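Local coordinates for RhCC (Rhodococcus jostii, PDB 4U5R), which probably acts as a cofactor-independent oxygenase built on the trimeric tautomerase-superfamily fold, and can bind magnesium, at residues Y2-P8 with F61-D67; Q19-A23 with K89-F93. The protein carries 1 engineered substitution. All blocks are in the same frame, centred on the assembly; numbering follows the deposited sequence.

The two contacts stack as successive layers of the tautomerase fold: interaction 1 joins the inner strands 2-8 and 61-68 of the sheet, and interaction 2 joins helix 14-32 with the end of helix 76-90 and the residues that follow it. Their centres are 12 Å apart. Leu20 and Leu90 reach the sheet face carrying Trp3, Ile5 and Ile64, with Ile64 CD1 4.1 Å from Leu90 CD1 and Ile5 CD1 4.2 Å from Leu20 CD2. The other face turns to the trimer interior: the Asp67 side chain lies about 4 Å from that of Ala106, an engineered substitution where magnesium binds in another structure of the protein; this chain holds no magnesium. Interaction 2 is remote from it.

Interaction 1. Residues Y2-P8 with F61-D67; sequences YWEIFTP and FVRIRLD
Strands 2-8 and 61-68 are the central antiparallel pair of the four-stranded sheet in this beta-alpha-beta tautomerase fold; their segment axes approach to 4.7 Å at 168°. Tyr2-Asp67, Glu4-Arg65 and Phe6-Arg63 are hydrogen-bonded pairs with six backbone hydrogen bonds, including Tyr2 N to Asp67 O (3.0 Å) and Glu4 N to Arg65 O (2.9 Å). Trp3-Leu66 and Ile5-Ile64, non-hydrogen-bonded, line the helix-covered face. There Trp3 (chi1 m, chi2 58°) lays its five-membered ring over Leu66 CB (Leu66 chi1 p, chi2 139°), a CH-pi contact 3.9 Å from the centroid, and its NE1 is hydrogen-bonded to Tyr28 OH. Ile64 (m, chi2 104°) sets CG2 3.7 Å from Trp3 CE3. On the opposite face, Phe6 (m, chi2 -90°) puts its ring edge at Arg63 O, while Arg63 (t, p, t, chi4 88°) leads away to His104 and Glu102. Extended Arg65 (t, t, t, chi4 -81°) forms salt bridges to Asp67, NH1 to OD1 2.8 Å, and to Asp67 of the second subunit; Asp67 in turn receives Arg65 of the third, repeating round the trimer. Glu4 pairs with Lys44 and, with Tyr2, binds a Tris molecule that may mark a pocket. One water lies 2.6 Å from Glu4 OE1.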
# COMPACT_ATOMS: atom_id res chain seq x y z
N TYR B 2 -2.82 1.44 -10.02
CA TYR B 2 -1.82 0.53 -9.50
C TYR B 2 -2.50 -0.64 -8.83
O TYR B 2 -3.07 -0.48 -7.76
CB TYR B 2 -0.93 1.30 -8.52
CG TYR B 2 0.02 0.49 -7.71
CD1 TYR B 2 1.22 0.05 -8.25
CD2 TYR B 2 -0.24 0.22 -6.37
CE1 TYR B 2 2.13 -0.66 -7.47
CE2 TYR B 2 0.65 -0.51 -5.59
CZ TYR B 2 1.83 -0.94 -6.16
OH TYR B 2 2.75 -1.65 -5.42
N TRP B 3 -2.46 -1.82 -9.46
CA TRP B 3 -3.13 -3.00 -8.92
C TRP B 3 -2.16 -4.03 -8.37
O TRP B 3 -1.16 -4.35 -9.00
CB TRP B 3 -3.98 -3.69 -9.99
CG TRP B 3 -5.24 -3.01 -10.40
CD1 TRP B 3 -5.37 -1.75 -10.91
CD2 TRP B 3 -6.54 -3.59 -10.40
NE1 TRP B 3 -6.70 -1.50 -11.19
CE2 TRP B 3 -7.43 -2.62 -10.89
CE3 TRP B 3 -7.04 -4.83 -10.00
CZ2 TRP B 3 -8.80 -2.85 -11.01
CZ3 TRP B 3 -8.41 -5.07 -10.13
CH2 TRP B 3 -9.27 -4.08 -10.62
N GLU B 4 -2.50 -4.57 -7.20
CA GLU B 4 -1.80 -5.71 -6.65
C GLU B 4 -2.76 -6.87 -6.55
O GLU B 4 -3.82 -6.73 -5.95
CB GLU B 4 -1.27 -5.40 -5.27
CG GLU B 4 -0.12 -4.45 -5.21
CD GLU B 4 0.21 -4.12 -3.78
OE1 GLU B 4 -0.67 -3.54 -3.09
OE2 GLU B 4 1.31 -4.48 -3.32
N ILE B 5 -2.39 -8.02 -7.11
CA ILE B 5 -3.22 -9.21 -6.98
C ILE B 5 -2.42 -10.32 -6.33
O ILE B 5 -1.46 -10.84 -6.91
CB ILE B 5 -3.78 -9.64 -8.36
CG1 ILE B 5 -4.58 -8.46 -8.96
CG2 ILE B 5 -4.65 -10.88 -8.23
CD1 ILE B 5 -5.20 -8.73 -10.31
N PHE B 6 -2.78 -10.64 -5.10
CA PHE B 6 -2.12 -11.67 -4.31
C PHE B 6 -2.86 -12.98 -4.46
O PHE B 6 -4.02 -13.07 -4.08
CB PHE B 6 -2.09 -11.26 -2.83
CG PHE B 6 -1.33 -10.01 -2.54
CD1 PHE B 6 0.03 -10.06 -2.26
CD2 PHE B 6 -1.97 -8.78 -2.50
CE1 PHE B 6 0.73 -8.91 -1.96
CE2 PHE B 6 -1.27 -7.62 -2.21
CZ PHE B 6 0.08 -7.69 -1.95
N THR B 7 -2.21 -13.99 -5.03
CA THR B 7 -2.85 -15.28 -5.34
C THR B 7 -2.16 -16.48 -4.70
O THR B 7 -0.96 -16.41 -4.40
CB THR B 7 -2.86 -15.56 -6.86
OG1 THR B 7 -1.54 -15.88 -7.29
CG2 THR B 7 -3.37 -14.36 -7.64
N PRO B 8 -2.89 -17.59 -4.52
CA PRO B 8 -2.20 -18.85 -4.25
C PRO B 8 -1.13 -19.06 -5.31
O PRO B 8 -1.38 -18.71 -6.47
CB PRO B 8 -3.30 -19.90 -4.38
CG PRO B 8 -4.55 -19.17 -4.05
CD PRO B 8 -4.35 -17.75 -4.55
N PHE B 61 -7.40 -18.15 -1.43
CA PHE B 61 -7.86 -16.78 -1.26
C PHE B 61 -7.05 -15.81 -2.12
O PHE B 61 -5.82 -15.83 -2.10
CB PHE B 61 -7.77 -16.41 0.23
CG PHE B 61 -8.39 -15.08 0.57
CD1 PHE B 61 -9.76 -14.97 0.81
CD2 PHE B 61 -7.61 -13.94 0.68
CE1 PHE B 61 -10.33 -13.74 1.13
CE2 PHE B 61 -8.18 -12.71 1.00
CZ PHE B 61 -9.54 -12.61 1.22
N VAL B 62 -7.76 -14.98 -2.88
CA VAL B 62 -7.14 -13.95 -3.71
C VAL B 62 -7.44 -12.57 -3.11
O VAL B 62 -8.60 -12.18 -2.96
CB VAL B 62 -7.64 -14.02 -5.17
CG1 VAL B 62 -7.04 -12.88 -5.99
CG2 VAL B 62 -7.29 -15.38 -5.79
N ARG B 63 -6.40 -11.83 -2.74
CA ARG B 63 -6.57 -10.49 -2.19
C ARG B 63 -6.12 -9.44 -3.20
O ARG B 63 -4.98 -9.49 -3.67
CB ARG B 63 -5.79 -10.36 -0.87
CG ARG B 63 -6.12 -9.13 -0.01
CD ARG B 63 -7.61 -9.07 0.28
NE ARG B 63 -7.93 -8.05 1.26
CZ ARG B 63 -8.18 -6.77 1.01
NH1 ARG B 63 -8.12 -6.29 -0.24
NH2 ARG B 63 -8.47 -5.97 2.02
N ILE B 64 -7.00 -8.48 -3.51
CA ILE B 64 -6.71 -7.43 -4.49
C ILE B 64 -6.72 -6.06 -3.83
O ILE B 64 -7.62 -5.76 -3.04
CB ILE B 64 -7.75 -7.42 -5.64
CG1 ILE B 64 -7.92 -8.81 -6.28
CG2 ILE B 64 -7.39 -6.32 -6.66
CD1 ILE B 64 -9.23 -9.50 -5.84
N ARG B 65 -5.72 -5.24 -4.12
CA ARG B 65 -5.69 -3.87 -3.60
C ARG B 65 -5.24 -2.94 -4.70
O ARG B 65 -4.33 -3.27 -5.42
CB ARG B 65 -4.74 -3.76 -2.40
CG ARG B 65 -4.69 -2.36 -1.80
CD ARG B 65 -3.45 -2.13 -0.95
NE ARG B 65 -3.58 -0.84 -0.28
CZ ARG B 65 -3.31 0.32 -0.85
NH1 ARG B 65 -2.86 0.36 -2.10
NH2 ARG B 65 -3.50 1.45 -0.16
N LEU B 66 -5.84 -1.77 -4.84
CA LEU B 66 -5.40 -0.88 -5.89
C LEU B 66 -5.41 0.56 -5.44
O LEU B 66 -6.23 0.92 -4.62
CB LEU B 66 -6.26 -1.09 -7.13
CG LEU B 66 -7.79 -0.98 -7.06
CD1 LEU B 66 -8.38 -0.24 -8.25
CD2 LEU B 66 -8.41 -2.36 -6.90
N ASP B 67 -4.43 1.34 -5.92
CA ASP B 67 -4.48 2.80 -5.84
C ASP B 67 -4.99 3.41 -7.13
O ASP B 67 -4.61 2.99 -8.22
CB ASP B 67 -3.10 3.41 -5.56
CG ASP B 67 -2.54 3.07 -4.18
OD1 ASP B 67 -3.30 2.91 -3.21
OD2 ASP B 67 -1.30 3.02 -4.06
O HOH W 1 -2.15 -1.66 -4.16

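Interaction 2. Residues Q19-A23 with K89-F93; sequences QLSEA and KLAPF
Phe93 lays one ring face over Leu20, whose CB sits 3.9 Å from the ring centroid and 7° off its normal, a CH-pi contact. Segment 19-23 is regular helix, with Ala23 N bonded to Gln19 O at 3.0 Å; residues 89-90 are helical, and 91-93 keep helical phi/psi without the regular bonds, though Phe93 N reaches Leu90 O at 3.0 Å. Phe93 takes chi1 m and chi2 -90°. Leu20 (t, p) directs CD1 to 3.7 Å from Phe93 CD2 and 4.1 Å from Leu90 CD2, while Gln19 CB lies 3.7 Å from Phe93 CZ. One turn on, Ala23 CB faces Lys89 CB at 4.1 Å, where the CA atoms are 5.9 Å apart; Lys89 (m, m, t, t) runs past, with CD 3.8 Å from Ala23 O. This joins helix 14-32 to the end of helix 76-90 and the residues just after it; Phe12 also touches Leu20 and Phe93. With no hydrogen bond between them, the segments are held here by apolar side-chain packing and one aromatic face.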
# COMPACT_ATOMS: atom_id res chain seq x y z
N GLN B 19 -4.49 -12.00 -20.05
CA GLN B 19 -5.93 -11.83 -20.24
C GLN B 19 -6.58 -11.01 -19.13
O GLN B 19 -7.38 -10.11 -19.42
CB GLN B 19 -6.61 -13.20 -20.35
CG GLN B 19 -6.20 -13.96 -21.61
CD GLN B 19 -6.77 -15.37 -21.67
OE1 GLN B 19 -7.79 -15.67 -21.05
NE2 GLN B 19 -6.11 -16.24 -22.42
N LEU B 20 -6.26 -11.29 -17.87
CA LEU B 20 -6.85 -10.55 -16.76
C LEU B 20 -6.35 -9.10 -16.69
O LEU B 20 -7.15 -8.18 -16.47
CB LEU B 20 -6.57 -11.28 -15.44
CG LEU B 20 -7.06 -10.58 -14.16
CD1 LEU B 20 -8.51 -10.13 -14.24
CD2 LEU B 20 -6.84 -11.51 -12.98
N SER B 21 -5.05 -8.87 -16.92
CA SER B 21 -4.53 -7.50 -16.93
C SER B 21 -5.10 -6.71 -18.11
O SER B 21 -5.32 -5.50 -18.01
CB SER B 21 -3.00 -7.48 -16.95
OG SER B 21 -2.46 -8.09 -18.11
N GLU B 22 -5.35 -7.39 -19.23
CA GLU B 22 -6.01 -6.76 -20.36
C GLU B 22 -7.44 -6.33 -19.99
O GLU B 22 -7.88 -5.22 -20.33
CB GLU B 22 -6.02 -7.72 -21.56
CG GLU B 22 -6.88 -7.26 -22.71
CD GLU B 22 -6.39 -5.97 -23.32
OE1 GLU B 22 -5.18 -5.67 -23.19
OE2 GLU B 22 -7.21 -5.25 -23.93
N ALA B 23 -8.16 -7.19 -19.28
CA ALA B 23 -9.52 -6.86 -18.87
C ALA B 23 -9.56 -5.67 -17.91
O ALA B 23 -10.41 -4.79 -18.02
CB ALA B 23 -10.20 -8.07 -18.24
N LYS B 89 -14.91 -7.85 -14.32
CA LYS B 89 -13.68 -8.29 -15.00
C LYS B 89 -12.98 -9.43 -14.26
O LYS B 89 -12.37 -10.30 -14.89
CB LYS B 89 -12.71 -7.12 -15.15
CG LYS B 89 -13.30 -5.90 -15.82
CD LYS B 89 -13.81 -6.26 -17.22
CE LYS B 89 -14.26 -5.02 -17.98
NZ LYS B 89 -14.61 -5.33 -19.39
N LEU B 90 -13.05 -9.41 -12.94
CA LEU B 90 -12.37 -10.40 -12.12
C LEU B 90 -13.05 -11.76 -12.12
O LEU B 90 -12.39 -12.79 -12.02
CB LEU B 90 -12.27 -9.92 -10.66
CG LEU B 90 -11.41 -8.69 -10.34
CD1 LEU B 90 -11.65 -8.30 -8.90
CD2 LEU B 90 -9.95 -8.98 -10.58
N ALA B 91 -14.38 -11.77 -12.23
CA ALA B 91 -15.18 -12.98 -12.01
C ALA B 91 -14.76 -14.21 -12.83
O ALA B 91 -14.73 -15.31 -12.28
CB ALA B 91 -16.66 -12.68 -12.27
N PRO B 92 -14.43 -14.06 -14.13
CA PRO B 92 -14.04 -15.27 -14.87
C PRO B 92 -12.77 -15.96 -14.36
O PRO B 92 -12.64 -17.19 -14.52
CB PRO B 92 -13.83 -14.75 -16.30
CG PRO B 92 -14.74 -13.57 -16.38
CD PRO B 92 -14.57 -12.90 -15.04
N PHE B 93 -11.87 -15.20 -13.73
CA PHE B 93 -10.59 -15.74 -13.26
C PHE B 93 -10.58 -16.10 -11.78
O PHE B 93 -9.74 -16.89 -11.34
CB PHE B 93 -9.47 -14.73 -13.53
CG PHE B 93 -9.35 -14.32 -14.97
CD1 PHE B 93 -8.53 -15.02 -15.85
CD2 PHE B 93 -10.05 -13.22 -15.45
CE1 PHE B 93 -8.42 -14.64 -17.18
CE2 PHE B 93 -9.95 -12.84 -16.78
CZ PHE B 93 -9.13 -13.55 -17.65